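Long-range contacts in HTLV-2 integrase catalytic core domain (Human T-cell leukemia virus 2, PDB 6QBT), which probably catalyses insertion of viral DNA into host DNA, as the magnesium-binding catalytic core of the viral integrase: residues A[12-17]-A[25-30]; A[37-42]-A[134-139]; A[49-54]-A[78-83]; A[65-70]-A[87-92]. One frame throughout, in Å; residues are numbered along the deposited sequence.

In the fold
Contacts 1 and 4 are strand pairings in one mixed sheet, and both are rich in hydrogen bonds. Contact 1 is buried near the centre of the chain. Contact 4 lies at one edge of the sheet within this chain and is partly exposed. Contacts 2 and 3 are also buried, but they are apolar and have no hydrogen bond across them. Contact 2 lays helix 128-142 on strand 37-42, at the other edge of the sheet. Contact 3 packs helix 47-61 against helix 78-86. Contacts 1 and 4 each supply one aspartate, Asp-13 and Asp-70, to the same magnesium ion. Contacts 3 and 4 meet through Phe-80, which touches Ile-67 and His-91.

Contact 1 of 4, residues A[12-17]-A[25-30]; sequences GDVTHY and CLHVWV. With MG (magnesium ion), chain B.
Asp-13 and Val-28 face each other in an antiparallel beta hairpin at the centre of the RNase H-like fold. The hairpin is made by strands 9-19 and 22-31. Backbone bonds come first. Asp-13 and Val-28 form one hydrogen-bonded pair: Asp-13 N gives to Val-28 O, and Val-28 N gives to Asp-13 O. Thr-15 and Leu-26 form the next, with Thr-15 N to Leu-26 O at 2.8 Å. Between them, Val-14 CA makes a CA-H...O contact with Leu-26 O at 3.2 Å.

Ring contacts lie on the face of Gly-12, Val-14 and His-16. Gly-12 CA sits over the six-membered ring of Trp-29, toward its rim, 3.4 Å from CE3. Val-14 CG2 lies over one face of the His-27 ring, toward the rim, in a CH-pi contact that comes within 3.4 Å of CD2. The two side chains lie side by side and point the same way. Cys-25 SG meets the His-16 ring obliquely, 3.9 Å from CD2. His-16 NE2 hydrogen-bonds Glu-45 OE2.

Apolar contacts fill the face turned to helix 104-122. Thr-15 CG2 rests on Leu-26 CB at 3.7 Å, while its OG1 hydrogen-bonds Lys-113 NZ. Tyr-17 CB meets Leu-26 CD2 at 3.6 Å.

Asp-13 leaves this same face. Its CG is anti to the backbone N (chi1 -165°), and its OD1 binds the magnesium ion at 2.2 Å.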
loop_
_atom_site.group_PDB
_atom_site.type_symbol
_atom_site.label_atom_id
_atom_site.label_comp_id
_atom_site.label_asym_id
_atom_site.label_seq_id
_atom_site.Cartn_x
_atom_site.Cartn_y
_atom_site.Cartn_z
ATOM N N GLY A 12 -17.297 3.849 13.679
ATOM C CA GLY A 12 -17.076 4.793 12.567
ATOM C C GLY A 12 -17.902 6.041 12.752
ATOM O O GLY A 12 -19.031 5.966 13.233
ATOM N N ASP A 13 -17.306 7.192 12.433
ATOM C CA ASP A 13 -18.007 8.463 12.342
ATOM C C ASP A 13 -17.237 9.357 11.366
ATOM O O ASP A 13 -16.076 9.085 11.010
ATOM C CB ASP A 13 -18.131 9.122 13.726
ATOM C CG ASP A 13 -19.160 10.270 13.776
ATOM O OD1 ASP A 13 -20.011 10.476 12.875
ATOM O OD2 ASP A 13 -19.129 11.019 14.753
ATOM N N VAL A 14 -17.895 10.419 10.922
ATOM C CA VAL A 14 -17.234 11.454 10.194
ATOM C C VAL A 14 -16.997 12.618 11.159
ATOM O O VAL A 14 -17.909 13.035 11.852
ATOM C CB VAL A 14 -18.070 11.860 8.975
ATOM C CG1 VAL A 14 -17.506 13.115 8.338
ATOM C CG2 VAL A 14 -18.082 10.717 7.952
ATOM N N THR A 15 -15.765 13.129 11.207
ATOM C CA THR A 15 -15.469 14.362 11.941
ATOM C C THR A 15 -14.983 15.428 10.953
ATOM O O THR A 15 -14.595 15.097 9.855
ATOM C CB THR A 15 -14.466 14.149 13.100
ATOM O OG1 THR A 15 -14.327 15.381 13.818
ATOM C CG2 THR A 15 -13.102 13.711 12.608
ATOM N N HIS A 16 -15.011 16.693 11.352
ATOM C CA HIS A 16 -14.780 17.777 10.434
ATOM C C HIS A 16 -13.482 18.456 10.781
ATOM O O HIS A 16 -13.092 18.452 11.936
ATOM C CB HIS A 16 -15.972 18.703 10.421
ATOM C CG HIS A 16 -17.204 18.057 9.863
ATOM N ND1 HIS A 16 -18.087 17.333 10.641
ATOM C CD2 HIS A 16 -17.663 17.966 8.593
ATOM C CE1 HIS A 16 -19.048 16.840 9.879
ATOM N NE2 HIS A 16 -18.814 17.211 8.632
ATOM N N TYR A 17 -12.758 18.925 9.760
ATOM C CA TYR A 17 -11.447 19.564 9.934
ATOM C C TYR A 17 -11.291 20.731 8.964
ATOM O O TYR A 17 -11.222 20.521 7.762
ATOM C CB TYR A 17 -10.307 18.578 9.743
ATOM C CG TYR A 17 -8.979 19.196 10.076
ATOM C CD1 TYR A 17 -8.574 19.339 11.403
ATOM C CD2 TYR A 17 -8.145 19.693 9.078
ATOM C CE1 TYR A 17 -7.364 19.933 11.729
ATOM C CE2 TYR A 17 -6.921 20.285 9.385
ATOM C CZ TYR A 17 -6.534 20.400 10.710
ATOM O OH TYR A 17 -5.336 20.973 11.027
ATOM N N CYS A 25 -14.116 16.483 5.512
ATOM C CA CYS A 25 -14.758 15.376 6.205
ATOM C C CYS A 25 -13.742 14.269 6.382
ATOM O O CYS A 25 -13.367 13.583 5.428
ATOM C CB CYS A 25 -15.931 14.854 5.385
ATOM S SG CYS A 25 -17.229 16.087 5.191
ATOM N N LEU A 26 -13.284 14.119 7.608
ATOM C CA LEU A 26 -12.447 13.015 7.997
ATOM C C LEU A 26 -13.376 11.837 8.295
ATOM O O LEU A 26 -14.169 11.883 9.242
ATOM C CB LEU A 26 -11.613 13.395 9.224
ATOM C CG LEU A 26 -10.316 14.178 8.984
ATOM C CD1 LEU A 26 -10.256 15.067 7.750
ATOM C CD2 LEU A 26 -10.092 15.026 10.192
ATOM N N HIS A 27 -13.315 10.817 7.454
ATOM C CA HIS A 27 -14.023 9.582 7.700
ATOM C C HIS A 27 -13.056 8.676 8.486
ATOM O O HIS A 27 -11.971 8.313 7.976
ATOM C CB HIS A 27 -14.367 8.897 6.398
ATOM C CG HIS A 27 -15.384 9.597 5.573
ATOM N ND1 HIS A 27 -15.119 10.774 4.901
ATOM C CD2 HIS A 27 -16.648 9.244 5.233
ATOM C CE1 HIS A 27 -16.194 11.138 4.223
ATOM N NE2 HIS A 27 -17.136 10.230 4.410
ATOM N N VAL A 28 -13.469 8.305 9.697
ATOM C CA VAL A 28 -12.623 7.676 10.686
ATOM C C VAL A 28 -13.228 6.320 11.073
ATOM O O VAL A 28 -14.378 6.242 11.449
ATOM C CB VAL A 28 -12.526 8.577 11.945
ATOM C CG1 VAL A 28 -11.779 7.888 13.091
ATOM C CG2 VAL A 28 -11.889 9.920 11.606
ATOM N N TRP A 29 -12.441 5.261 10.994
ATOM C CA TRP A 29 -12.881 3.950 11.484
ATOM C C TRP A 29 -11.860 3.498 12.491
ATOM O O TRP A 29 -10.655 3.657 12.259
ATOM C CB TRP A 29 -12.938 2.906 10.350
ATOM C CG TRP A 29 -14.020 3.183 9.412
ATOM C CD1 TRP A 29 -13.936 3.858 8.215
ATOM C CD2 TRP A 29 -15.366 2.818 9.578
ATOM N NE1 TRP A 29 -15.170 3.911 7.623
ATOM C CE2 TRP A 29 -16.070 3.281 8.444
ATOM C CE3 TRP A 29 -16.069 2.152 10.594
ATOM C CZ2 TRP A 29 -17.452 3.101 8.301
ATOM C CZ3 TRP A 29 -17.429 1.958 10.441
ATOM C CH2 TRP A 29 -18.107 2.421 9.298
ATOM N N VAL A 30 -12.327 2.911 13.584
ATOM C CA VAL A 30 -11.398 2.447 14.606
ATOM C C VAL A 30 -11.846 1.103 15.174
ATOM O O VAL A 30 -13.028 0.902 15.468
ATOM C CB VAL A 30 -11.130 3.550 15.672
ATOM C CG1 VAL A 30 -12.410 4.148 16.148
ATOM C CG2 VAL A 30 -10.287 3.033 16.825
HETATM MG MG MG B . -21.641 11.892 12.444
#

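Contact 2 of 4, residues A[37-42]-A[134-139]; sequences VSVSCK and KALWTL
Leu-136 meets a flat group of strand 37-42, the peptide that follows Val-37. No aromatic ring takes part across the contact. Leu-136 CD1 stands off the plane of that peptide and lies 3.4 Å from Val-37 O. The same methyl also approaches Ser-38 CA at 4.0 Å. Val-37 O has its polar partner in Asn-140 ND2, one residue past segment 134-139.

Val-39 brings CG1 to Leu-136 CD1 at 3.8 Å and to Leu-136 CB at 3.9 Å. The two side chains slide past each other in opposite directions. Val-39 CG1 lies between the backbone N and the carbonyl carbon (chi1 39°), which places it against Leu-136.

This is helix-on-sheet packing in the RNase H-like fold. The strand is the outermost of the sheet within this chain, and the short helix segment runs antiparallel to it, at 179°. The axes come within 8.7 Å.

One turn along the helix, Leu-139 CD2 touches Val-37 CG2 at 3.7 Å. These side chains cross at about a right angle. Leu-139 also rests on Ile-111 and Ile-112 of helix 104-122. On the strand's other side, Ser-38 touches Ala-57 of helix 47-61. Trp-137 packs on Ser-59 of the second subunit.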
loop_
_atom_site.group_PDB
_atom_site.type_symbol
_atom_site.label_atom_id
_atom_site.label_comp_id
_atom_site.label_asym_id
_atom_site.label_seq_id
_atom_site.Cartn_x
_atom_site.Cartn_y
_atom_site.Cartn_z
ATOM N N VAL A 37 -6.586 2.336 13.508
ATOM C CA VAL A 37 -7.346 3.412 12.899
ATOM C C VAL A 37 -7.210 3.435 11.410
ATOM O O VAL A 37 -6.125 3.237 10.904
ATOM C CB VAL A 37 -6.807 4.804 13.352
ATOM C CG1 VAL A 37 -7.770 5.902 12.965
ATOM C CG2 VAL A 37 -6.591 4.810 14.853
ATOM N N SER A 38 -8.297 3.803 10.738
ATOM C CA SER A 38 -8.252 4.356 9.386
ATOM C C SER A 38 -8.888 5.747 9.342
ATOM O O SER A 38 -9.914 5.987 9.971
ATOM C CB SER A 38 -9.020 3.474 8.419
ATOM O OG SER A 38 -8.921 3.980 7.099
ATOM N N VAL A 39 -8.312 6.643 8.554
ATOM C CA VAL A 39 -8.918 7.930 8.334
ATOM C C VAL A 39 -8.734 8.278 6.888
ATOM O O VAL A 39 -7.644 8.107 6.371
ATOM C CB VAL A 39 -8.322 9.041 9.260
ATOM C CG1 VAL A 39 -6.827 8.891 9.420
ATOM C CG2 VAL A 39 -8.641 10.457 8.754
ATOM N N SER A 40 -9.798 8.779 6.255
ATOM C CA SER A 40 -9.749 9.272 4.899
ATOM C C SER A 40 -10.233 10.694 4.894
ATOM O O SER A 40 -11.306 10.986 5.441
ATOM C CB SER A 40 -10.676 8.469 4.014
ATOM O OG SER A 40 -10.274 7.130 4.003
ATOM N N CYS A 41 -9.450 11.572 4.269
ATOM C CA CYS A 41 -9.820 12.954 4.114
ATOM C C CYS A 41 -10.626 13.070 2.804
ATOM O O CYS A 41 -10.156 12.710 1.742
ATOM C CB CYS A 41 -8.585 13.842 4.098
ATOM S SG CYS A 41 -8.993 15.612 4.076
ATOM N N LYS A 42 -11.856 13.537 2.915
ATOM C CA LYS A 42 -12.755 13.683 1.801
ATOM C C LYS A 42 -13.304 15.091 1.871
ATOM O O LYS A 42 -13.309 15.697 2.937
ATOM C CB LYS A 42 -13.927 12.687 1.917
ATOM C CG LYS A 42 -13.564 11.210 1.948
ATOM C CD LYS A 42 -12.954 10.769 0.624
ATOM C CE LYS A 42 -12.778 9.254 0.583
ATOM N NZ LYS A 42 -12.167 8.786 -0.699
ATOM N N LYS A 134 0.797 10.956 7.284
ATOM C CA LYS A 134 1.808 10.790 8.307
ATOM C C LYS A 134 1.166 10.705 9.699
ATOM O O LYS A 134 1.607 9.926 10.524
ATOM C CB LYS A 134 2.823 11.901 8.226
ATOM C CG LYS A 134 3.639 11.827 6.952
ATOM C CD LYS A 134 4.672 12.936 6.929
ATOM C CE LYS A 134 4.033 14.309 6.752
ATOM N NZ LYS A 134 5.058 15.320 6.428
ATOM N N ALA A 135 0.078 11.438 9.924
ATOM C CA ALA A 135 -0.689 11.285 11.171
ATOM C C ALA A 135 -1.195 9.861 11.320
ATOM O O ALA A 135 -0.997 9.239 12.373
ATOM C CB ALA A 135 -1.846 12.276 11.251
ATOM N N LEU A 136 -1.821 9.363 10.257
ATOM C CA LEU A 136 -2.381 8.013 10.232
ATOM C C LEU A 136 -1.345 6.901 10.546
ATOM O O LEU A 136 -1.524 6.075 11.459
ATOM C CB LEU A 136 -3.074 7.783 8.883
ATOM C CG LEU A 136 -3.503 6.374 8.484
ATOM C CD1 LEU A 136 -4.503 5.883 9.505
ATOM C CD2 LEU A 136 -4.060 6.330 7.060
ATOM N N TRP A 137 -0.251 6.906 9.805
ATOM C CA TRP A 137 0.781 5.896 9.987
ATOM C C TRP A 137 1.524 6.050 11.317
ATOM O O TRP A 137 1.846 5.043 11.973
ATOM C CB TRP A 137 1.734 5.873 8.788
ATOM C CG TRP A 137 1.071 5.251 7.621
ATOM C CD1 TRP A 137 0.378 5.881 6.637
ATOM C CD2 TRP A 137 1.005 3.865 7.336
ATOM N NE1 TRP A 137 -0.107 4.962 5.729
ATOM C CE2 TRP A 137 0.247 3.711 6.146
ATOM C CE3 TRP A 137 1.503 2.732 7.970
ATOM C CZ2 TRP A 137 -0.017 2.465 5.576
ATOM C CZ3 TRP A 137 1.249 1.502 7.422
ATOM C CH2 TRP A 137 0.496 1.375 6.219
ATOM N N THR A 138 1.764 7.287 11.726
ATOM C CA THR A 138 2.372 7.554 13.017
ATOM C C THR A 138 1.502 6.983 14.152
ATOM O O THR A 138 2.014 6.305 15.054
ATOM C CB THR A 138 2.628 9.069 13.243
ATOM O OG1 THR A 138 3.574 9.559 12.273
ATOM C CG2 THR A 138 3.196 9.337 14.660
ATOM N N LEU A 139 0.201 7.243 14.126
ATOM C CA LEU A 139 -0.642 6.754 15.205
ATOM C C LEU A 139 -0.682 5.208 15.257
ATOM O O LEU A 139 -0.570 4.627 16.344
ATOM C CB LEU A 139 -2.054 7.324 15.082
ATOM C CG LEU A 139 -3.076 6.921 16.165
ATOM C CD1 LEU A 139 -2.607 7.286 17.566
ATOM C CD2 LEU A 139 -4.398 7.590 15.864
#

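Contact 3 of 4, residues A[49-54]-A[78-83]; sequences ETISAF and QEFQEF
Thr-50, which packs on Phe-80 across the contact, hydrogen-bonds its OG1 to Thr-46 O, one turn back in its own chain. That bond goes with chi1 -56°, which puts CG2 anti to the backbone N. CG2 then meets Phe-80 CD1 at 3.9 Å, and the two side chains cross at about a right angle.

The helices 47-61 and 78-86 pack with their segments 32° apart in direction. Phe-54, Phe-80 and Phe-83 form an aromatic cluster between them. Phe-54 CD2 lies 3.5 Å from Phe-83 CE1 and 3.8 Å from Phe-80 CE1. The Phe-54 and Phe-83 rings meet rim to rim, with planes at 59°. The Phe-54 and Phe-80 rings are oblique to each other.

Ile-51 packs on two of these rings. Its CG2 reaches Phe-83 CD2 at 3.9 Å, and its CG1 lies at the edge of the Phe-80 ring. Its CD1 comes to 3.9 Å from Glu-79 O. In the trimer, Ile-51 also packs on Tyr-119 of the third subunit, and Phe-83 on Leu-142 of that subunit.

No hydrogen bond joins the two segments, so the helices are held to each other here by close apolar and aromatic contact.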
loop_
_atom_site.group_PDB
_atom_site.type_symbol
_atom_site.label_atom_id
_atom_site.label_comp_id
_atom_site.label_asym_id
_atom_site.label_seq_id
_atom_site.Cartn_x
_atom_site.Cartn_y
_atom_site.Cartn_z
ATOM N N GLU A 49 -18.478 8.654 -1.064
ATOM C CA GLU A 49 -17.287 8.918 -0.280
ATOM C C GLU A 49 -17.228 8.015 0.938
ATOM O O GLU A 49 -16.151 7.647 1.365
ATOM C CB GLU A 49 -17.236 10.378 0.195
ATOM C CG GLU A 49 -17.012 11.417 -0.899
ATOM C CD GLU A 49 -18.268 11.795 -1.675
ATOM O OE1 GLU A 49 -19.408 11.466 -1.273
ATOM O OE2 GLU A 49 -18.109 12.445 -2.722
ATOM N N THR A 50 -18.387 7.669 1.497
ATOM C CA THR A 50 -18.441 6.814 2.671
ATOM C C THR A 50 -18.042 5.398 2.311
ATOM O O THR A 50 -17.226 4.786 2.983
ATOM C CB THR A 50 -19.839 6.829 3.258
ATOM O OG1 THR A 50 -20.182 8.186 3.531
ATOM C CG2 THR A 50 -19.925 6.009 4.561
ATOM N N ILE A 51 -18.592 4.876 1.222
ATOM C CA ILE A 51 -18.198 3.540 0.770
ATOM C C ILE A 51 -16.698 3.509 0.421
ATOM O O ILE A 51 -15.994 2.554 0.764
ATOM C CB ILE A 51 -19.071 3.096 -0.425
ATOM C CG1 ILE A 51 -20.473 2.751 0.091
ATOM C CG2 ILE A 51 -18.458 1.906 -1.176
ATOM C CD1 ILE A 51 -21.497 2.541 -0.997
ATOM N N SER A 52 -16.233 4.537 -0.295
ATOM C CA SER A 52 -14.821 4.694 -0.602
ATOM C C SER A 52 -13.916 4.707 0.665
ATOM O O SER A 52 -12.935 3.951 0.714
ATOM C CB SER A 52 -14.574 5.941 -1.435
ATOM O OG SER A 52 -13.187 6.067 -1.763
ATOM N N ALA A 53 -14.242 5.510 1.678
ATOM C CA ALA A 53 -13.408 5.525 2.901
ATOM C C ALA A 53 -13.452 4.185 3.599
ATOM O O ALA A 53 -12.492 3.782 4.235
ATOM C CB ALA A 53 -13.865 6.600 3.874
ATOM N N PHE A 54 -14.591 3.517 3.512
ATOM C CA PHE A 54 -14.763 2.239 4.165
ATOM C C PHE A 54 -13.895 1.173 3.494
ATOM O O PHE A 54 -13.259 0.367 4.178
ATOM C CB PHE A 54 -16.251 1.870 4.183
ATOM C CG PHE A 54 -16.603 0.684 5.036
ATOM C CD1 PHE A 54 -15.952 0.408 6.243
ATOM C CD2 PHE A 54 -17.667 -0.138 4.657
ATOM C CE1 PHE A 54 -16.331 -0.677 7.024
ATOM C CE2 PHE A 54 -18.043 -1.232 5.431
ATOM C CZ PHE A 54 -17.378 -1.502 6.614
ATOM N N GLN A 78 -29.428 3.752 1.292
ATOM C CA GLN A 78 -29.669 2.461 0.688
ATOM C C GLN A 78 -28.391 1.879 0.092
ATOM O O GLN A 78 -28.219 0.665 0.125
ATOM C CB GLN A 78 -30.765 2.553 -0.367
ATOM C CG GLN A 78 -31.359 1.207 -0.732
ATOM C CD GLN A 78 -32.616 1.338 -1.573
ATOM O OE1 GLN A 78 -33.381 2.297 -1.428
ATOM N NE2 GLN A 78 -32.840 0.371 -2.463
ATOM N N GLU A 79 -27.503 2.744 -0.409
ATOM C CA GLU A 79 -26.207 2.331 -0.970
ATOM C C GLU A 79 -25.319 1.686 0.096
ATOM O O GLU A 79 -24.766 0.617 -0.141
ATOM C CB GLU A 79 -25.438 3.503 -1.609
ATOM C CG GLU A 79 -26.005 4.006 -2.931
ATOM C CD GLU A 79 -27.207 4.937 -2.789
ATOM O OE1 GLU A 79 -27.768 5.077 -1.669
ATOM O OE2 GLU A 79 -27.594 5.537 -3.817
ATOM N N PHE A 80 -25.181 2.333 1.254
ATOM C CA PHE A 80 -24.359 1.769 2.350
ATOM C C PHE A 80 -24.993 0.509 2.969
ATOM O O PHE A 80 -24.270 -0.443 3.253
ATOM C CB PHE A 80 -24.032 2.817 3.425
ATOM C CG PHE A 80 -22.970 2.385 4.414
ATOM C CD1 PHE A 80 -21.622 2.507 4.111
ATOM C CD2 PHE A 80 -23.325 1.875 5.665
ATOM C CE1 PHE A 80 -20.636 2.127 5.033
ATOM C CE2 PHE A 80 -22.351 1.476 6.577
ATOM C CZ PHE A 80 -20.999 1.606 6.265
ATOM N N GLN A 81 -26.319 0.464 3.145
ATOM C CA GLN A 81 -26.934 -0.767 3.649
ATOM C C GLN A 81 -26.777 -1.916 2.650
ATOM O O GLN A 81 -26.494 -3.042 3.041
ATOM C CB GLN A 81 -28.419 -0.593 4.004
ATOM C CG GLN A 81 -28.753 0.485 5.045
ATOM C CD GLN A 81 -27.996 0.379 6.370
ATOM O OE1 GLN A 81 -27.709 -0.714 6.880
ATOM N NE2 GLN A 81 -27.684 1.537 6.945
ATOM N N GLU A 82 -26.950 -1.642 1.364
ATOM C CA GLU A 82 -26.769 -2.694 0.351
ATOM C C GLU A 82 -25.337 -3.241 0.343
ATOM O O GLU A 82 -25.130 -4.439 0.208
ATOM C CB GLU A 82 -27.159 -2.201 -1.044
ATOM C CG GLU A 82 -28.661 -2.238 -1.281
ATOM C CD GLU A 82 -29.108 -1.530 -2.560
ATOM O OE1 GLU A 82 -28.248 -1.092 -3.355
ATOM O OE2 GLU A 82 -30.332 -1.399 -2.768
ATOM N N PHE A 83 -24.361 -2.345 0.500
ATOM C CA PHE A 83 -22.962 -2.715 0.568
ATOM C C PHE A 83 -22.747 -3.661 1.745
ATOM O O PHE A 83 -22.229 -4.759 1.583
ATOM C CB PHE A 83 -22.091 -1.450 0.662
ATOM C CG PHE A 83 -20.621 -1.728 0.730
ATOM C CD1 PHE A 83 -20.005 -2.008 1.956
ATOM C CD2 PHE A 83 -19.838 -1.706 -0.426
ATOM C CE1 PHE A 83 -18.640 -2.272 2.012
ATOM C CE2 PHE A 83 -18.473 -1.960 -0.365
ATOM C CZ PHE A 83 -17.875 -2.251 0.850
#

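Contact 4 of 4, residues A[65-70]-A[87-92]; sequences LHINTD and YHIKHS. With MG (magnesium ion), chain B.
Strands 66-68 and 90-92 are the two parallel strands of a beta-alpha-beta crossover, joined through helices 73-76 and 78-86. His-66 pairs with Lys-90, Ile-67 with His-91 and Asn-68 with Ser-92. The backbone ladder includes Ile-67 N to Lys-90 O at 2.8 Å and Ser-92 N to Ile-67 O at 3.0 Å.

On the face of His-66, Ser-92 OG joins two side chains. It accepts from His-66 NE2 at 2.7 Å, near the plane of the ring and nearly straight, with 163° at the hydrogen. It gives to Asn-68 OD1 at 2.9 Å, tilted slightly from the amide plane. The same OD1 also takes a bond from His-94 N. Lys-90 CG lies over the centre of the His-66 ring, a CH-pi contact at 3.8 Å, and the two side chains run side by side.

On the other face, Ile-67 CG1 packs on Ile-89 CG2 at 3.8 Å. His-91 NE2 gives to Thr-69 OG1 at 2.7 Å, close to the imidazole plane. Thr-69 OG1 in turn gives to the backbone O of Asp-70, on a lone pair.

Asp-70 OD2 binds the magnesium ion at 2.0 Å, together with Asp-13. Asp-13, on strand 9-19, and Asp-70, which follows Thr-69, are two acidic ligands, consistent with the DDE active site of retroviral integrases.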
loop_
_atom_site.group_PDB
_atom_site.type_symbol
_atom_site.label_atom_id
_atom_site.label_comp_id
_atom_site.label_asym_id
_atom_site.label_seq_id
_atom_site.Cartn_x
_atom_site.Cartn_y
_atom_site.Cartn_z
ATOM N N LEU A 65 -16.239 -7.868 11.035
ATOM C CA LEU A 65 -17.495 -8.607 11.153
ATOM C C LEU A 65 -18.688 -7.667 11.398
ATOM O O LEU A 65 -19.765 -7.882 10.875
ATOM C CB LEU A 65 -17.422 -9.629 12.293
ATOM C CG LEU A 65 -16.354 -10.722 12.155
ATOM C CD1 LEU A 65 -16.295 -11.528 13.449
ATOM C CD2 LEU A 65 -16.596 -11.641 10.944
ATOM N N HIS A 66 -18.467 -6.624 12.192
ATOM C CA HIS A 66 -19.533 -5.795 12.735
ATOM C C HIS A 66 -19.021 -4.358 12.777
ATOM O O HIS A 66 -17.918 -4.104 13.264
ATOM C CB HIS A 66 -19.875 -6.299 14.156
ATOM C CG HIS A 66 -21.039 -5.618 14.813
ATOM N ND1 HIS A 66 -21.562 -6.061 16.008
ATOM C CD2 HIS A 66 -21.770 -4.530 14.473
ATOM C CE1 HIS A 66 -22.569 -5.286 16.370
ATOM N NE2 HIS A 66 -22.717 -4.350 15.452
ATOM N N ILE A 67 -19.814 -3.439 12.240
ATOM C CA ILE A 67 -19.575 -1.995 12.382
ATOM C C ILE A 67 -20.718 -1.274 13.125
ATOM O O ILE A 67 -21.890 -1.611 12.958
ATOM C CB ILE A 67 -19.324 -1.316 11.024
ATOM C CG1 ILE A 67 -20.444 -1.655 10.041
ATOM C CG2 ILE A 67 -17.978 -1.755 10.485
ATOM C CD1 ILE A 67 -20.633 -0.647 8.928
ATOM N N ASN A 68 -20.348 -0.305 13.961
ATOM C CA ASN A 68 -21.313 0.553 14.645
ATOM C C ASN A 68 -21.038 1.993 14.293
ATOM O O ASN A 68 -19.908 2.456 14.421
ATOM C CB ASN A 68 -21.262 0.362 16.164
ATOM C CG ASN A 68 -22.447 0.992 16.854
ATOM O OD1 ASN A 68 -23.481 0.341 17.085
ATOM N ND2 ASN A 68 -22.342 2.288 17.135
ATOM N N THR A 69 -22.080 2.688 13.849
ATOM C CA THR A 69 -22.020 4.083 13.435
ATOM C C THR A 69 -23.104 4.923 14.148
ATOM O O THR A 69 -23.918 4.395 14.906
ATOM C CB THR A 69 -22.226 4.183 11.902
ATOM O OG1 THR A 69 -23.570 3.810 11.540
ATOM C CG2 THR A 69 -21.228 3.278 11.170
ATOM N N ASP A 70 -23.095 6.232 13.901
ATOM C CA ASP A 70 -24.222 7.119 14.262
ATOM C C ASP A 70 -25.306 6.983 13.192
ATOM O O ASP A 70 -25.156 6.201 12.239
ATOM C CB ASP A 70 -23.784 8.604 14.507
ATOM C CG ASP A 70 -23.216 9.321 13.263
ATOM O OD1 ASP A 70 -23.366 8.847 12.106
ATOM O OD2 ASP A 70 -22.600 10.408 13.451
ATOM N N TYR A 87 -21.964 -7.867 1.408
ATOM C CA TYR A 87 -20.674 -8.395 1.845
ATOM C C TYR A 87 -20.649 -8.889 3.289
ATOM O O TYR A 87 -19.559 -9.111 3.826
ATOM C CB TYR A 87 -19.563 -7.374 1.536
ATOM C CG TYR A 87 -19.596 -6.964 0.081
ATOM C CD1 TYR A 87 -19.411 -7.920 -0.926
ATOM C CD2 TYR A 87 -19.821 -5.631 -0.291
ATOM C CE1 TYR A 87 -19.435 -7.560 -2.267
ATOM C CE2 TYR A 87 -19.860 -5.256 -1.622
ATOM C CZ TYR A 87 -19.666 -6.215 -2.620
ATOM O OH TYR A 87 -19.730 -5.845 -3.965
ATOM N N HIS A 88 -21.834 -9.104 3.887
ATOM C CA HIS A 88 -21.999 -9.755 5.217
ATOM C C HIS A 88 -21.273 -9.027 6.343
ATOM O O HIS A 88 -20.489 -9.602 7.096
ATOM C CB HIS A 88 -21.629 -11.236 5.151
ATOM C CG HIS A 88 -22.366 -11.967 4.080
ATOM N ND1 HIS A 88 -21.770 -12.361 2.897
ATOM C CD2 HIS A 88 -23.677 -12.291 3.968
ATOM C CE1 HIS A 88 -22.672 -12.941 2.121
ATOM N NE2 HIS A 88 -23.835 -12.919 2.751
ATOM N N ILE A 89 -21.537 -7.734 6.430
ATOM C CA ILE A 89 -21.024 -6.907 7.499
ATOM C C ILE A 89 -22.241 -6.450 8.313
ATOM O O ILE A 89 -23.126 -5.758 7.782
ATOM C CB ILE A 89 -20.251 -5.694 6.942
ATOM C CG1 ILE A 89 -19.042 -6.151 6.105
ATOM C CG2 ILE A 89 -19.757 -4.820 8.085
ATOM C CD1 ILE A 89 -18.430 -5.073 5.224
ATOM N N LYS A 90 -22.294 -6.859 9.583
ATOM C CA LYS A 90 -23.374 -6.437 10.494
ATOM C C LYS A 90 -23.202 -4.945 10.781
ATOM O O LYS A 90 -22.078 -4.475 11.028
ATOM C CB LYS A 90 -23.325 -7.257 11.789
ATOM C CG LYS A 90 -24.280 -6.836 12.884
ATOM C CD LYS A 90 -24.371 -7.921 13.950
ATOM C CE LYS A 90 -25.248 -7.499 15.126
ATOM N NZ LYS A 90 -26.657 -7.226 14.738
ATOM N N HIS A 91 -24.303 -4.206 10.718
ATOM C CA HIS A 91 -24.297 -2.765 10.920
ATOM C C HIS A 91 -25.324 -2.403 11.958
ATOM O O HIS A 91 -26.495 -2.650 11.760
ATOM C CB HIS A 91 -24.614 -2.045 9.616
ATOM C CG HIS A 91 -24.550 -0.559 9.730
ATOM N ND1 HIS A 91 -25.282 0.279 8.922
ATOM C CD2 HIS A 91 -23.845 0.242 10.563
ATOM C CE1 HIS A 91 -25.018 1.531 9.246
ATOM N NE2 HIS A 91 -24.159 1.538 10.243
ATOM N N SER A 92 -24.887 -1.816 13.059
ATOM C CA SER A 92 -25.789 -1.339 14.087
ATOM C C SER A 92 -25.481 0.120 14.310
ATOM O O SER A 92 -24.452 0.609 13.849
ATOM C CB SER A 92 -25.591 -2.145 15.363
ATOM O OG SER A 92 -24.216 -2.139 15.742
HETATM MG MG MG B . -21.641 11.892 12.444
#